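Periplasmic protein-probably involved in high-affinity Fe2+ transport (Escherichia coli F11, PDB 5I0Y) binds copper and takes part in periplasmic iron transport, probably in the high-affinity uptake of ferrous iron. Local coordinates at the interface of chains A and B. Coordinates in Å, arbitrary orientation; residue numbers count along the deposited sequence, not the author numbering. Chains: chain A/B, Periplasmic protein-probably involved in high-affinity Fe2+ transport.

The interface of chains A and B. Residues chain A 29-31, 88-91; chain B 123-125.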
ATOM      1  N   MET A  29     -14.101  -3.796 -13.152  0.50 14.88           N
ATOM      2  CA  MET A  29     -13.069  -4.163 -12.187  0.50 16.08           C
ATOM      3  C   MET A  29     -13.197  -5.597 -11.657  0.50 17.38           C
ATOM      4  O   MET A  29     -14.267  -6.204 -11.727  0.50 16.84           O
ATOM      5  CB  MET A  29     -13.112  -3.193 -11.015  0.50 16.61           C
ATOM      6  CG  MET A  29     -14.455  -3.210 -10.310  0.50 17.15           C
ATOM      7  SD  MET A  29     -14.253  -2.956  -8.544  0.50 17.24           S
ATOM      8  CE  MET A  29     -15.907  -3.271  -7.954  0.50 18.14           C
ATOM      9  N   GLU A  30     -12.093  -6.118 -11.121  1.00 18.02           N
ATOM     10  CA  GLU A  30     -12.028  -7.454 -10.511  1.00 21.49           C
ATOM     11  C   GLU A  30     -11.269  -7.338  -9.178  1.00 24.99           C
ATOM     12  O   GLU A  30     -10.325  -6.558  -9.098  1.00 24.00           O
ATOM     13  CB  GLU A  30     -11.216  -8.406 -11.408  1.00 23.87           C
ATOM     14  CG  GLU A  30     -10.700  -9.659 -10.691  1.00 25.72           C
ATOM     15  CD  GLU A  30      -9.206  -9.901 -10.865  1.00 27.16           C
ATOM     16  OE1 GLU A  30      -8.806 -10.425 -11.913  1.00 29.39           O
ATOM     17  OE2 GLU A  30      -8.426  -9.579  -9.948  1.00 26.64           O
ATOM     18  N   PRO A  31     -11.642  -8.125  -8.145  1.00 27.59           N
ATOM     19  CA  PRO A  31     -12.856  -8.942  -8.046  1.00 28.56           C
ATOM     20  C   PRO A  31     -14.060  -8.064  -7.758  1.00 30.07           C
ATOM     21  O   PRO A  31     -13.965  -7.098  -7.005  1.00 30.67           O
ATOM     22  CB  PRO A  31     -12.564  -9.894  -6.877  1.00 28.89           C
ATOM     23  CG  PRO A  31     -11.489  -9.230  -6.094  1.00 27.76           C
ATOM     24  CD  PRO A  31     -10.668  -8.457  -7.084  1.00 27.71           C
ATOM     25  N   MET A  88     -12.841   1.956  -3.008  1.00 11.01           N
ATOM     26  CA  MET A  88     -11.940   0.815  -2.870  1.00 11.54           C
ATOM     27  C   MET A  88     -10.590   1.223  -3.403  1.00 10.17           C
ATOM     28  O   MET A  88     -10.503   2.065  -4.290  1.00  9.46           O
ATOM     29  CB  MET A  88     -12.407  -0.356  -3.727  1.00 14.78           C
ATOM     30  CG  MET A  88     -13.863  -0.757  -3.598  1.00 18.35           C
ATOM     31  SD  MET A  88     -14.344  -1.772  -5.014  1.00 24.97           S
ATOM     32  CE  MET A  88     -13.168  -1.175  -6.200  1.00 22.83           C
ATOM     33  N   PRO A  89      -9.528   0.599  -2.869  1.00 10.01           N
ATOM     34  CA  PRO A  89      -8.237   0.754  -3.535  1.00  9.87           C
ATOM     35  C   PRO A  89      -8.250   0.019  -4.873  1.00  9.73           C
ATOM     36  O   PRO A  89      -8.771  -1.097  -4.958  1.00  9.75           O
ATOM     37  CB  PRO A  89      -7.235   0.092  -2.578  1.00 10.35           C
ATOM     38  CG  PRO A  89      -8.035  -0.502  -1.464  1.00 10.80           C
ATOM     39  CD  PRO A  89      -9.492  -0.393  -1.784  1.00 10.43           C
ATOM     40  N   MET A  90      -7.687   0.644  -5.890  1.00  9.47           N
ATOM     41  CA  MET A  90      -7.764   0.107  -7.247  1.00 10.09           C
ATOM     42  C   MET A  90      -6.475   0.368  -7.974  1.00  9.89           C
ATOM     43  O   MET A  90      -5.668   1.206  -7.557  1.00  9.63           O
ATOM     44  CB  MET A  90      -8.879   0.796  -8.025  1.00 11.18           C
ATOM     45  CG  MET A  90     -10.207   0.836  -7.293  1.00 11.77           C
ATOM     46  SD  MET A  90     -11.554   1.323  -8.394  1.00 14.12           S
ATOM     47  CE  MET A  90     -11.883  -0.273  -9.104  1.00 15.03           C
ATOM     48  N   VAL A  91      -6.266  -0.332  -9.087  1.00  9.92           N
ATOM     49  CA  VAL A  91      -5.172  -0.003  -9.980  1.00  9.82           C
ATOM     50  C   VAL A  91      -5.680  -0.018 -11.431  1.00  9.76           C
ATOM     51  O   VAL A  91      -6.409  -0.949 -11.830  1.00 10.14           O
ATOM     52  CB  VAL A  91      -3.926  -0.906  -9.763  1.00  9.72           C
ATOM     53  CG1 VAL A  91      -4.196  -2.386 -10.121  1.00  9.75           C
ATOM     54  CG2 VAL A  91      -2.723  -0.342 -10.508  1.00 10.46           C
TER
ATOM     55  N   GLY B 123      -7.629  -6.876  -1.050  1.00 12.74           N
ATOM     56  CA  GLY B 123      -8.702  -5.929  -1.353  1.00 13.54           C
ATOM     57  C   GLY B 123      -8.422  -4.829  -2.362  1.00 12.64           C
ATOM     58  O   GLY B 123      -9.203  -3.872  -2.466  1.00 13.94           O
ATOM     59  N   MET B 124      -7.326  -4.934  -3.107  1.00 11.91           N
ATOM     60  CA  MET B 124      -7.095  -4.007  -4.203  1.00 11.66           C
ATOM     61  C   MET B 124      -7.764  -4.570  -5.450  1.00 12.13           C
ATOM     62  O   MET B 124      -7.638  -5.765  -5.736  1.00 13.93           O
ATOM     63  CB  MET B 124      -5.604  -3.747  -4.443  1.00 11.63           C
ATOM     64  CG  MET B 124      -5.330  -2.929  -5.696  1.00 11.85           C
ATOM     65  SD  MET B 124      -3.613  -2.441  -5.872  1.00 11.95           S
ATOM     66  CE  MET B 124      -3.689  -0.770  -5.222  1.00 10.89           C
ATOM     67  N   HIS B 125      -8.471  -3.705  -6.167  1.00 11.79           N
ATOM     68  CA  HIS B 125      -9.252  -4.094  -7.354  1.00 12.06           C
ATOM     69  C   HIS B 125      -8.703  -3.513  -8.611  1.00 12.57           C
ATOM     70  O   HIS B 125      -8.742  -2.296  -8.805  1.00 12.68           O
ATOM     71  CB  HIS B 125     -10.692  -3.628  -7.187  1.00 13.51           C
ATOM     72  CG  HIS B 125     -11.380  -4.236  -6.004  1.00 14.80           C
ATOM     73  ND1 HIS B 125     -12.189  -5.300  -6.111  1.00 16.80           N
ATOM     74  CD2 HIS B 125     -11.316  -3.928  -4.649  1.00 15.47           C
ATOM     75  CE1 HIS B 125     -12.637  -5.653  -4.892  1.00 17.75           C
ATOM     76  NE2 HIS B 125     -12.102  -4.817  -3.998  1.00 17.00           N
TER
HETATM   77  O   HOH W   1      -7.667  -7.018  -8.236  1.00 18.51           O
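An intermolecular parallel beta bridge joins strand 125-127 of one copy to strand 88-92 of the other, pairing B:His125 with A:Met90 at the two-fold interface of the two copies in the deposited assembly, probably the biological dimer. The backbone N of B:His125 donates a nearly straight hydrogen bond to A:Pro89 O (2.9 Å). A:Val91 N donates a longer one to B:His125 O (3.2 Å). With CG beside its own backbone N (chi1 -61°), B:His125 sends its imidazole between strand 88-92 and the segment 29-31 of chain A. B:His125 ND1 donates to A:Pro31 O at 2.7 Å; the acceptor lies close to the ring plane, but the bond is strongly bent (119° at the hydrogen). The side chain of A:Met88 crosses that of B:His125 at about a right angle, and its SD lies over one face of the ring, offset toward the rim, 3.7 Å from B:His125 CD2. The chain of A:Met88 bends at its last torsion (chi3 -26°), which brings the terminal methyl CE to 3.6 Å from B:His125 CG. This packing and the ND1 bond together help to set the turn of the ring. A:Met29 SD packs obliquely against B:His125 CB. Beside this side chain, a water bridges the backbone carbonyls of A:Glu30 and B:Met124 and also reaches the A:Glu30 carboxylate. The histidine thus keys one copy into the other, and because A:Met90 is a copper ligand, the bridge may help to hold that ligand's strand in place.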